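Long-range contacts in RimK-related lysine biosynthesis protein (Thermococcus kodakarensis, PDB 5K2M), which binds ADP and magnesium ions as a LysX-type member of the RimK ligase family, and probably takes part in amino-acid biosynthesis through ATP-dependent ligation: residues A108-L119 and K134-L145; L90-E98 and F231-V242. One frame throughout, in Å; residues are numbered along the deposited sequence.

Interaction 1 (A108-L119 and K134-L145); sequences ALRVPDSLGYPL and KVNDRDSLEAVL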
loop_
_atom_site.group_PDB
_atom_site.type_symbol
_atom_site.label_atom_id
_atom_site.label_comp_id
_atom_site.label_asym_id
_atom_site.label_seq_id
_atom_site.Cartn_x
_atom_site.Cartn_y
_atom_site.Cartn_z
ATOM N N ALA A 108 -12.317 29.127 -38.837
ATOM C CA ALA A 108 -13.683 29.564 -39.113
ATOM C C ALA A 108 -13.748 30.706 -40.113
ATOM O O ALA A 108 -14.689 30.792 -40.904
ATOM C CB ALA A 108 -14.368 29.963 -37.825
ATOM N N LEU A 109 -12.745 31.576 -40.077
ATOM C CA LEU A 109 -12.594 32.654 -41.061
ATOM C C LEU A 109 -12.608 32.171 -42.510
ATOM O O LEU A 109 -12.960 32.918 -43.413
ATOM C CB LEU A 109 -11.276 33.401 -40.807
ATOM C CG LEU A 109 -11.263 34.698 -39.992
ATOM C CD1 LEU A 109 -12.619 35.147 -39.476
ATOM C CD2 LEU A 109 -10.242 34.631 -38.866
ATOM N N ARG A 110 -12.206 30.928 -42.723
ATOM C CA ARG A 110 -12.182 30.331 -44.054
ATOM C C ARG A 110 -13.489 29.679 -44.485
ATOM O O ARG A 110 -13.611 29.265 -45.628
ATOM C CB ARG A 110 -11.056 29.303 -44.115
ATOM C CG ARG A 110 -9.715 29.932 -43.811
ATOM C CD ARG A 110 -8.631 29.300 -44.640
ATOM N NE ARG A 110 -8.405 27.908 -44.254
ATOM C CZ ARG A 110 -7.674 27.521 -43.214
ATOM N NH1 ARG A 110 -7.091 28.409 -42.407
ATOM N NH2 ARG A 110 -7.542 26.229 -42.971
ATOM N N VAL A 111 -14.462 29.596 -43.585
ATOM C CA VAL A 111 -15.731 28.935 -43.885
ATOM C C VAL A 111 -16.491 29.599 -45.065
ATOM O O VAL A 111 -17.044 28.897 -45.889
ATOM C CB VAL A 111 -16.590 28.822 -42.613
ATOM C CG1 VAL A 111 -18.022 28.468 -42.941
ATOM C CG2 VAL A 111 -15.984 27.779 -41.694
ATOM N N PRO A 112 -16.489 30.946 -45.162
ATOM C CA PRO A 112 -17.143 31.612 -46.309
ATOM C C PRO A 112 -16.541 31.283 -47.682
ATOM O O PRO A 112 -17.228 31.410 -48.691
ATOM C CB PRO A 112 -16.973 33.093 -45.996
ATOM C CG PRO A 112 -16.848 33.137 -44.515
ATOM C CD PRO A 112 -16.046 31.926 -44.157
ATOM N N ASP A 113 -15.282 30.852 -47.701
ATOM C CA ASP A 113 -14.630 30.359 -48.915
ATOM C C ASP A 113 -15.461 29.245 -49.601
ATOM O O ASP A 113 -15.535 29.191 -50.827
ATOM C CB ASP A 113 -13.212 29.825 -48.595
ATOM C CG ASP A 113 -12.324 30.838 -47.823
ATOM O OD1 ASP A 113 -12.773 31.976 -47.555
ATOM O OD2 ASP A 113 -11.161 30.487 -47.486
ATOM N N SER A 114 -16.059 28.361 -48.798
ATOM C CA SER A 114 -16.925 27.269 -49.283
ATOM C C SER A 114 -18.380 27.696 -49.380
ATOM O O SER A 114 -19.052 27.407 -50.357
ATOM C CB SER A 114 -16.892 26.072 -48.309
ATOM O OG SER A 114 -15.584 25.554 -48.114
ATOM N N LEU A 115 -18.872 28.356 -48.337
ATOM C CA LEU A 115 -20.302 28.536 -48.152
ATOM C C LEU A 115 -20.815 29.841 -48.733
ATOM O O LEU A 115 -22.007 29.977 -49.010
ATOM C CB LEU A 115 -20.622 28.494 -46.658
ATOM C CG LEU A 115 -21.152 27.208 -46.009
ATOM C CD1 LEU A 115 -20.846 25.931 -46.762
ATOM C CD2 LEU A 115 -20.687 27.122 -44.569
ATOM N N GLY A 116 -19.929 30.814 -48.908
ATOM C CA GLY A 116 -20.360 32.154 -49.290
ATOM C C GLY A 116 -21.201 32.792 -48.197
ATOM O O GLY A 116 -21.382 32.225 -47.115
ATOM N N TYR A 117 -21.715 33.975 -48.483
ATOM C CA TYR A 117 -22.514 34.722 -47.532
ATOM C C TYR A 117 -23.867 34.883 -48.160
ATOM O O TYR A 117 -23.958 34.980 -49.361
ATOM C CB TYR A 117 -21.936 36.116 -47.297
ATOM C CG TYR A 117 -20.621 36.174 -46.545
ATOM C CD1 TYR A 117 -20.570 35.977 -45.161
ATOM C CD2 TYR A 117 -19.428 36.474 -47.214
ATOM C CE1 TYR A 117 -19.362 36.057 -44.467
ATOM C CE2 TYR A 117 -18.225 36.551 -46.536
ATOM C CZ TYR A 117 -18.189 36.352 -45.168
ATOM O OH TYR A 117 -16.979 36.439 -44.520
ATOM N N PRO A 118 -24.928 34.948 -47.355
ATOM C CA PRO A 118 -24.881 34.910 -45.904
ATOM C C PRO A 118 -24.830 33.483 -45.404
ATOM O O PRO A 118 -25.261 32.567 -46.094
ATOM C CB PRO A 118 -26.191 35.581 -45.501
ATOM C CG PRO A 118 -27.117 35.300 -46.624
ATOM C CD PRO A 118 -26.306 35.061 -47.858
ATOM N N LEU A 119 -24.304 33.297 -44.211
ATOM C CA LEU A 119 -24.250 31.977 -43.624
ATOM C C LEU A 119 -24.844 32.018 -42.226
ATOM O O LEU A 119 -25.096 33.090 -41.672
ATOM C CB LEU A 119 -22.821 31.418 -43.643
ATOM C CG LEU A 119 -21.693 32.267 -43.061
ATOM C CD1 LEU A 119 -21.661 32.118 -41.551
ATOM C CD2 LEU A 119 -20.357 31.838 -43.632
ATOM N N LYS A 134 -27.271 34.959 -38.125
ATOM C CA LYS A 134 -27.180 35.146 -39.566
ATOM C C LYS A 134 -26.052 36.132 -39.851
ATOM O O LYS A 134 -26.104 37.297 -39.438
ATOM C CB LYS A 134 -28.502 35.678 -40.107
ATOM C CG LYS A 134 -28.578 35.814 -41.614
ATOM C CD LYS A 134 -29.980 36.214 -42.025
ATOM C CE LYS A 134 -30.176 36.185 -43.532
ATOM N NZ LYS A 134 -29.545 37.352 -44.177
ATOM N N VAL A 135 -25.043 35.650 -40.571
ATOM C CA VAL A 135 -23.818 36.383 -40.829
ATOM C C VAL A 135 -23.729 36.734 -42.305
ATOM O O VAL A 135 -23.570 35.852 -43.144
ATOM C CB VAL A 135 -22.620 35.512 -40.440
ATOM C CG1 VAL A 135 -21.300 36.218 -40.728
ATOM C CG2 VAL A 135 -22.724 35.135 -38.978
ATOM N N ASN A 136 -23.798 38.030 -42.606
ATOM C CA ASN A 136 -23.882 38.521 -43.976
ATOM C C ASN A 136 -22.551 38.963 -44.564
ATOM O O ASN A 136 -22.433 39.112 -45.784
ATOM C CB ASN A 136 -24.867 39.685 -44.053
ATOM C CG ASN A 136 -26.261 39.298 -43.624
ATOM O OD1 ASN A 136 -26.692 38.164 -43.816
ATOM N ND2 ASN A 136 -26.973 40.237 -43.031
ATOM N N ASP A 137 -21.550 39.181 -43.711
ATOM C CA ASP A 137 -20.246 39.603 -44.183
ATOM C C ASP A 137 -19.135 39.281 -43.202
ATOM O O ASP A 137 -19.378 38.733 -42.132
ATOM C CB ASP A 137 -20.259 41.105 -44.539
ATOM C CG ASP A 137 -20.639 41.993 -43.363
ATOM O OD1 ASP A 137 -20.284 41.670 -42.207
ATOM O OD2 ASP A 137 -21.279 43.040 -43.614
ATOM N N ARG A 138 -17.913 39.619 -43.606
ATOM C CA ARG A 138 -16.708 39.335 -42.849
ATOM C C ARG A 138 -16.746 39.985 -41.460
ATOM O O ARG A 138 -16.376 39.356 -40.470
ATOM C CB ARG A 138 -15.497 39.798 -43.672
ATOM C CG ARG A 138 -14.148 39.745 -42.973
ATOM C CD ARG A 138 -13.729 38.339 -42.579
ATOM N NE ARG A 138 -12.402 38.383 -41.968
ATOM C CZ ARG A 138 -11.300 37.804 -42.435
ATOM N NH1 ARG A 138 -11.312 37.056 -43.524
ATOM N NH2 ARG A 138 -10.169 37.962 -41.777
ATOM N N ASP A 139 -17.213 41.226 -41.379
ATOM C CA ASP A 139 -17.255 41.950 -40.102
ATOM C C ASP A 139 -18.160 41.238 -39.096
ATOM O O ASP A 139 -17.833 41.154 -37.922
ATOM C CB ASP A 139 -17.711 43.402 -40.309
ATOM C CG ASP A 139 -16.631 44.268 -40.947
ATOM O OD1 ASP A 139 -15.446 44.052 -40.676
ATOM O OD2 ASP A 139 -16.953 45.169 -41.724
ATOM N N SER A 140 -19.281 40.710 -39.573
ATOM C CA SER A 140 -20.193 39.946 -38.738
ATOM C C SER A 140 -19.596 38.614 -38.314
ATOM O O SER A 140 -19.789 38.184 -37.178
ATOM C CB SER A 140 -21.517 39.708 -39.463
ATOM O OG SER A 140 -22.024 40.923 -39.998
ATOM N N LEU A 141 -18.878 37.958 -39.226
ATOM C CA LEU A 141 -18.216 36.697 -38.900
ATOM C C LEU A 141 -17.229 36.928 -37.770
ATOM O O LEU A 141 -17.196 36.173 -36.819
ATOM C CB LEU A 141 -17.458 36.141 -40.103
ATOM C CG LEU A 141 -17.442 34.634 -40.378
ATOM C CD1 LEU A 141 -16.067 34.223 -40.891
ATOM C CD2 LEU A 141 -17.886 33.743 -39.229
ATOM N N GLU A 142 -16.418 37.975 -37.908
ATOM C CA GLU A 142 -15.444 38.349 -36.893
ATOM C C GLU A 142 -16.090 38.621 -35.538
ATOM O O GLU A 142 -15.618 38.136 -34.513
ATOM C CB GLU A 142 -14.647 39.576 -37.352
ATOM C CG GLU A 142 -13.580 39.193 -38.355
ATOM C CD GLU A 142 -12.748 40.353 -38.854
ATOM O OE1 GLU A 142 -12.144 40.173 -39.928
ATOM O OE2 GLU A 142 -12.667 41.407 -38.188
ATOM N N ALA A 143 -17.179 39.379 -35.537
ATOM C CA ALA A 143 -17.889 39.689 -34.296
ATOM C C ALA A 143 -18.363 38.408 -33.605
ATOM O O ALA A 143 -18.105 38.216 -32.425
ATOM C CB ALA A 143 -19.063 40.608 -34.580
ATOM N N VAL A 144 -19.012 37.516 -34.352
ATOM C CA VAL A 144 -19.478 36.246 -33.799
ATOM C C VAL A 144 -18.318 35.432 -33.224
ATOM O O VAL A 144 -18.393 34.946 -32.094
ATOM C CB VAL A 144 -20.245 35.417 -34.851
ATOM C CG1 VAL A 144 -20.524 33.996 -34.353
ATOM C CG2 VAL A 144 -21.551 36.113 -35.193
ATOM N N LEU A 145 -17.244 35.290 -33.992
ATOM C CA LEU A 145 -16.096 34.504 -33.535
ATOM C C LEU A 145 -15.385 35.143 -32.331
ATOM O O LEU A 145 -14.910 34.427 -31.442
ATOM C CB LEU A 145 -15.105 34.282 -34.672
ATOM C CG LEU A 145 -15.637 33.470 -35.857
ATOM C CD1 LEU A 145 -14.615 33.510 -36.977
ATOM C CD2 LEU A 145 -15.935 32.034 -35.446
HETATM O O HOH W 1 -12.927 35.145 -44.612
#
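Tyr117 lies across the chain where strand 133-135 gives way to helix 138-150 in the ATP-grasp domain, a worked example of an aromatic ring packing on backbone at a helix N-cap. That cap is Asp137, whose OD1 accepts from Ser140 N. Asp137 CA sits over one ring face, offset toward the rim, in a CH-pi contact 3.8 Å from the centroid of the Tyr117 ring; Val135 O lies at the edge. With CG beside the backbone N (chi1 -70°), the ring runs toward the helix start and brings Tyr117 OH within 3.4 Å of Arg138 CA. Cut back to an alanine, this position would probably leave Asp137 CA without its ring and a gap beside Arg138. Next to it, Leu119 and Val135 form an antiparallel hydrogen-bonded pair, Val135 N reaching Leu119 O at 2.8 Å and Leu119 N reaching Val135 O at 2.9 Å. Further along the helix the packing is tight and mainly apolar: Pro112 CG meets Leu141 CD1, Leu109 CD1 lies 3.6 Å from Leu145 CD1, and Ala108 CB 3.5 Å from Leu145 CD2.

The solvent side is looser. Leu109 CG rests over the centre of the Arg138 guanidinium, whose NE is held by the anti lone pair of Glu142 OE1 at 2.7 Å. Asn136 and Asp137 bond reciprocally to Asp137 and Asn136 of the second subunit. Behind the packed side, Phe161 of strand 159-163 receives Val111, Leu119 and Leu141.

Interaction 2 (L90-E98 and F231-V242); sequences LAGKVPVPE and FESEKGLLVNEV. With MG (magnesium ion), chain R; MG (magnesium ion), chain Q; ADP (adenosine-5'-diphosphate), chain O.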
loop_
_atom_site.group_PDB
_atom_site.type_symbol
_atom_site.label_atom_id
_atom_site.label_comp_id
_atom_site.label_asym_id
_atom_site.label_seq_id
_atom_site.Cartn_x
_atom_site.Cartn_y
_atom_site.Cartn_z
ATOM N N LEU A 90 -26.508 12.067 -40.731
ATOM C CA LEU A 90 -27.470 12.352 -41.804
ATOM C C LEU A 90 -26.834 12.422 -43.204
ATOM O O LEU A 90 -27.495 12.136 -44.200
ATOM C CB LEU A 90 -28.214 13.660 -41.534
ATOM C CG LEU A 90 -29.163 13.631 -40.338
ATOM C CD1 LEU A 90 -29.512 15.038 -39.873
ATOM C CD2 LEU A 90 -30.408 12.816 -40.657
ATOM N N ALA A 91 -25.555 12.785 -43.276
ATOM C CA ALA A 91 -24.898 13.056 -44.552
ATOM C C ALA A 91 -24.795 11.807 -45.402
ATOM O O ALA A 91 -24.430 10.748 -44.917
ATOM C CB ALA A 91 -23.519 13.646 -44.318
ATOM N N GLY A 92 -25.144 11.927 -46.675
ATOM C CA GLY A 92 -25.189 10.770 -47.558
ATOM C C GLY A 92 -26.494 9.984 -47.497
ATOM O O GLY A 92 -26.779 9.221 -48.417
ATOM N N LYS A 93 -27.286 10.166 -46.432
ATOM C CA LYS A 93 -28.547 9.435 -46.246
ATOM C C LYS A 93 -29.755 10.249 -46.694
ATOM O O LYS A 93 -30.685 9.711 -47.278
ATOM C CB LYS A 93 -28.742 9.081 -44.775
ATOM C CG LYS A 93 -27.626 8.251 -44.165
ATOM C CD LYS A 93 -27.649 6.823 -44.670
ATOM C CE LYS A 93 -27.443 5.847 -43.524
ATOM N NZ LYS A 93 -26.095 5.983 -42.916
ATOM N N VAL A 94 -29.751 11.531 -46.352
ATOM C CA VAL A 94 -30.797 12.463 -46.734
ATOM C C VAL A 94 -30.153 13.794 -47.114
ATOM O O VAL A 94 -29.023 14.069 -46.716
ATOM C CB VAL A 94 -31.802 12.678 -45.586
ATOM C CG1 VAL A 94 -32.520 11.374 -45.272
ATOM C CG2 VAL A 94 -31.113 13.203 -44.335
ATOM N N PRO A 95 -30.857 14.624 -47.899
ATOM C CA PRO A 95 -30.266 15.927 -48.203
ATOM C C PRO A 95 -30.283 16.856 -46.985
ATOM O O PRO A 95 -31.216 16.813 -46.176
ATOM C CB PRO A 95 -31.131 16.467 -49.351
ATOM C CG PRO A 95 -32.390 15.662 -49.333
ATOM C CD PRO A 95 -32.087 14.358 -48.666
ATOM N N VAL A 96 -29.237 17.666 -46.865
ATOM C CA VAL A 96 -29.048 18.585 -45.737
ATOM C C VAL A 96 -28.542 19.925 -46.274
ATOM O O VAL A 96 -27.980 19.968 -47.350
ATOM C CB VAL A 96 -28.004 18.036 -44.738
ATOM C CG1 VAL A 96 -28.497 16.737 -44.107
ATOM C CG2 VAL A 96 -26.651 17.825 -45.414
ATOM N N PRO A 97 -28.723 21.018 -45.526
ATOM C CA PRO A 97 -28.071 22.222 -46.003
ATOM C C PRO A 97 -26.562 22.029 -46.067
ATOM O O PRO A 97 -25.996 21.242 -45.302
ATOM C CB PRO A 97 -28.417 23.268 -44.941
ATOM C CG PRO A 97 -29.599 22.719 -44.219
ATOM C CD PRO A 97 -29.396 21.235 -44.238
ATOM N N GLU A 98 -25.933 22.726 -46.998
ATOM C CA GLU A 98 -24.479 22.825 -47.047
ATOM C C GLU A 98 -23.957 23.266 -45.699
ATOM O O GLU A 98 -24.469 24.224 -45.133
ATOM C CB GLU A 98 -24.048 23.863 -48.066
ATOM C CG GLU A 98 -22.921 23.393 -48.944
ATOM C CD GLU A 98 -23.459 22.783 -50.210
ATOM O OE1 GLU A 98 -23.570 21.535 -50.259
ATOM O OE2 GLU A 98 -23.806 23.566 -51.128
ATOM N N PHE A 231 -36.298 21.959 -43.800
ATOM C CA PHE A 231 -36.433 23.226 -44.524
ATOM C C PHE A 231 -36.892 23.007 -45.956
ATOM O O PHE A 231 -36.385 22.122 -46.647
ATOM C CB PHE A 231 -35.099 23.968 -44.634
ATOM C CG PHE A 231 -34.450 24.325 -43.320
ATOM C CD1 PHE A 231 -35.147 24.307 -42.124
ATOM C CD2 PHE A 231 -33.114 24.722 -43.307
ATOM C CE1 PHE A 231 -34.531 24.664 -40.947
ATOM C CE2 PHE A 231 -32.488 25.078 -42.130
ATOM C CZ PHE A 231 -33.200 25.048 -40.942
ATOM N N GLU A 232 -37.832 23.833 -46.403
ATOM C CA GLU A 232 -38.145 23.947 -47.827
ATOM C C GLU A 232 -37.188 24.960 -48.438
ATOM O O GLU A 232 -36.974 26.028 -47.868
ATOM C CB GLU A 232 -39.590 24.407 -48.043
ATOM C CG GLU A 232 -40.629 23.437 -47.491
ATOM C CD GLU A 232 -41.960 24.097 -47.200
ATOM O OE1 GLU A 232 -42.050 24.876 -46.222
ATOM O OE2 GLU A 232 -42.922 23.828 -47.944
ATOM N N SER A 233 -36.608 24.610 -49.583
ATOM C CA SER A 233 -35.708 25.496 -50.309
ATOM C C SER A 233 -35.921 25.312 -51.798
ATOM O O SER A 233 -36.573 24.355 -52.218
ATOM C CB SER A 233 -34.254 25.179 -49.959
ATOM O OG SER A 233 -33.836 23.984 -50.585
ATOM N N GLU A 234 -35.343 26.214 -52.589
ATOM C CA GLU A 234 -35.406 26.136 -54.052
ATOM C C GLU A 234 -34.859 24.809 -54.600
ATOM O O GLU A 234 -35.166 24.437 -55.724
ATOM C CB GLU A 234 -34.685 27.337 -54.703
ATOM C CG GLU A 234 -33.171 27.386 -54.497
ATOM C CD GLU A 234 -32.547 28.738 -54.857
ATOM O OE1 GLU A 234 -33.073 29.428 -55.757
ATOM O OE2 GLU A 234 -31.519 29.114 -54.241
ATOM N N LYS A 235 -34.061 24.101 -53.802
ATOM C CA LYS A 235 -33.538 22.782 -54.186
ATOM C C LYS A 235 -34.273 21.626 -53.497
ATOM O O LYS A 235 -33.750 20.523 -53.408
ATOM C CB LYS A 235 -32.019 22.697 -53.936
ATOM C CG LYS A 235 -31.547 23.117 -52.550
ATOM C CD LYS A 235 -30.039 22.981 -52.421
ATOM C CE LYS A 235 -29.521 23.702 -51.180
ATOM N NZ LYS A 235 -28.087 23.406 -50.911
ATOM N N GLY A 236 -35.494 21.874 -53.032
ATOM C CA GLY A 236 -36.283 20.848 -52.365
ATOM C C GLY A 236 -36.059 20.821 -50.861
ATOM O O GLY A 236 -35.439 21.728 -50.282
ATOM N N LEU A 237 -36.555 19.762 -50.238
ATOM C CA LEU A 237 -36.516 19.625 -48.791
ATOM C C LEU A 237 -35.119 19.246 -48.290
ATOM O O LEU A 237 -34.419 18.451 -48.914
ATOM C CB LEU A 237 -37.544 18.593 -48.331
ATOM C CG LEU A 237 -38.993 18.903 -48.724
ATOM C CD1 LEU A 237 -39.889 17.731 -48.351
ATOM C CD2 LEU A 237 -39.487 20.187 -48.077
ATOM N N LEU A 238 -34.722 19.838 -47.170
ATOM C CA LEU A 238 -33.438 19.541 -46.538
ATOM C C LEU A 238 -33.680 19.266 -45.063
ATOM O O LEU A 238 -34.487 19.955 -44.423
ATOM C CB LEU A 238 -32.475 20.731 -46.666
ATOM C CG LEU A 238 -32.334 21.385 -48.042
ATOM C CD1 LEU A 238 -31.800 22.802 -47.929
ATOM C CD2 LEU A 238 -31.451 20.536 -48.952
ATOM N N VAL A 239 -32.969 18.279 -44.526
ATOM C CA VAL A 239 -33.037 17.982 -43.105
ATOM C C VAL A 239 -32.000 18.839 -42.401
ATOM O O VAL A 239 -30.837 18.828 -42.767
ATOM C CB VAL A 239 -32.777 16.498 -42.813
ATOM C CG1 VAL A 239 -32.849 16.241 -41.311
ATOM C CG2 VAL A 239 -33.788 15.639 -43.556
ATOM N N ASN A 240 -32.434 19.588 -41.397
ATOM C CA ASN A 240 -31.566 20.532 -40.721
ATOM C C ASN A 240 -30.987 19.912 -39.459
ATOM O O ASN A 240 -29.770 19.898 -39.246
ATOM C CB ASN A 240 -32.332 21.807 -40.374
ATOM C CG ASN A 240 -31.548 22.712 -39.441
ATOM O OD1 ASN A 240 -30.376 22.986 -39.681
ATOM N ND2 ASN A 240 -32.185 23.168 -38.369
ATOM N N GLU A 241 -31.882 19.374 -38.645
ATOM C CA GLU A 241 -31.565 18.974 -37.301
ATOM C C GLU A 241 -32.513 17.880 -36.837
ATOM O O GLU A 241 -33.618 17.771 -37.347
ATOM C CB GLU A 241 -31.778 20.199 -36.427
ATOM C CG GLU A 241 -31.301 20.019 -35.030
ATOM C CD GLU A 241 -32.054 20.840 -34.025
ATOM O OE1 GLU A 241 -33.139 21.403 -34.303
ATOM O OE2 GLU A 241 -31.543 20.871 -32.909
ATOM N N VAL A 242 -32.080 17.091 -35.860
ATOM C CA VAL A 242 -32.956 16.166 -35.134
ATOM C C VAL A 242 -32.832 16.485 -33.636
ATOM O O VAL A 242 -31.818 17.023 -33.212
ATOM C CB VAL A 242 -32.607 14.692 -35.442
ATOM C CG1 VAL A 242 -32.805 14.398 -36.930
ATOM C CG2 VAL A 242 -31.176 14.365 -35.045
HETATM MG MG MG R . -32.931 21.573 -31.766
HETATM MG MG MG Q . -34.571 23.237 -34.315
HETATM P PB ADP O . -32.209 24.760 -32.604
HETATM O O1B ADP O . -33.667 24.754 -32.973
HETATM O O2B ADP O . -31.792 25.930 -31.745
HETATM O O3B ADP O . -31.674 23.462 -32.053
HETATM P PA ADP O . -31.965 24.946 -35.483
HETATM O O1A ADP O . -33.199 24.069 -35.570
HETATM O O2A ADP O . -30.836 24.569 -36.387
HETATM O O3A ADP O . -31.406 25.043 -33.981
HETATM O "O5'" ADP O . -32.367 26.466 -35.796
HETATM C "C5'" ADP O . -33.525 27.053 -35.247
HETATM C "C4'" ADP O . -34.359 27.679 -36.352
HETATM O "O4'" ADP O . -33.589 28.688 -37.017
HETATM C "C3'" ADP O . -34.827 26.715 -37.431
HETATM O "O3'" ADP O . -36.086 26.111 -37.097
HETATM C "C2'" ADP O . -34.928 27.634 -38.633
HETATM O "O2'" ADP O . -36.155 28.360 -38.651
HETATM C "C1'" ADP O . -33.823 28.641 -38.419
HETATM N N9 ADP O . -32.597 28.205 -39.102
HETATM C C8 ADP O . -31.610 27.452 -38.573
HETATM N N7 ADP O . -30.635 27.212 -39.468
HETATM C C5 ADP O . -31.014 27.816 -40.608
HETATM C C6 ADP O . -30.445 27.981 -41.945
HETATM N N6 ADP O . -29.254 27.425 -42.253
HETATM N N1 ADP O . -31.156 28.698 -42.838
HETATM C C2 ADP O . -32.340 29.252 -42.545
HETATM N N3 ADP O . -32.923 29.150 -41.351
HETATM C C4 ADP O . -32.312 28.462 -40.364
HETATM O O HOH W 2 -36.037 24.715 -34.860
HETATM O O HOH W 3 -31.474 21.066 -30.187
#
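Pro97 and Leu238 run alongside each other in opposite senses where the loop 90-98 is laid against a hairpin of the ATP-grasp fold, strands 225-233 and 236-243. Backbone attachment is a single bond, Val239 N to Pro95 O at 2.8 Å and almost straight (176°). Val239 uses both branches: Val239 CG1, anti to the backbone N (chi1 180°), meets Leu90 CD1 at 3.8 Å, the two side chains roughly perpendicular, whereas Val239 CG2 touches Val94 CG2 at 3.7 Å. Pro97 also stands nearly square to Phe231, its CG 4.1 Å from Phe231 CD2. One face of that ring carries Asn240 CB, and Phe231 CE2 comes within 3.5 Å of C5 of the ADP adenine, which approaches obliquely.

Asn240 and Glu241 form a classic beta bulge opposite Asp229; their CB atoms leave the strand away from the loop, and their ends reach the nucleotide and metals. Asn240 ND2 donates to ADP O2A, with Asn240 OD1 bonded to Gln162. Asp229 and Asn243 each join Glu241 at a different metal. Both carboxylate oxygens of Glu241 grip one magnesium, OE2 at 1.9 Å and OE1 at 2.5 Å, and OE1 bridges to the second at 2.3 Å.

How the interactions relate
Followed from the N terminus, the chain leaves helix 83-90 through the loop 90-98, the first half of interaction 2, and continues as strand 99-102. Interaction 1 opens and closes over a short span, its segments 108-119 and 134-145 separated by only 14 residues. The chain returns to the loop 90-98 at 231-242, closing a circuit of 132 intervening residues. Interaction 1 lies within the longer circuit without crossing it. The first ties helix 138-150 to the chain around helix 111-115 at an edge of the four-stranded antiparallel sheet; the second seats a loop on edge strand 236-243 of the five-stranded one. Their centres are 21 Å apart, yet Leu115 CD1 packs on Glu98 CG at 3.9 Å.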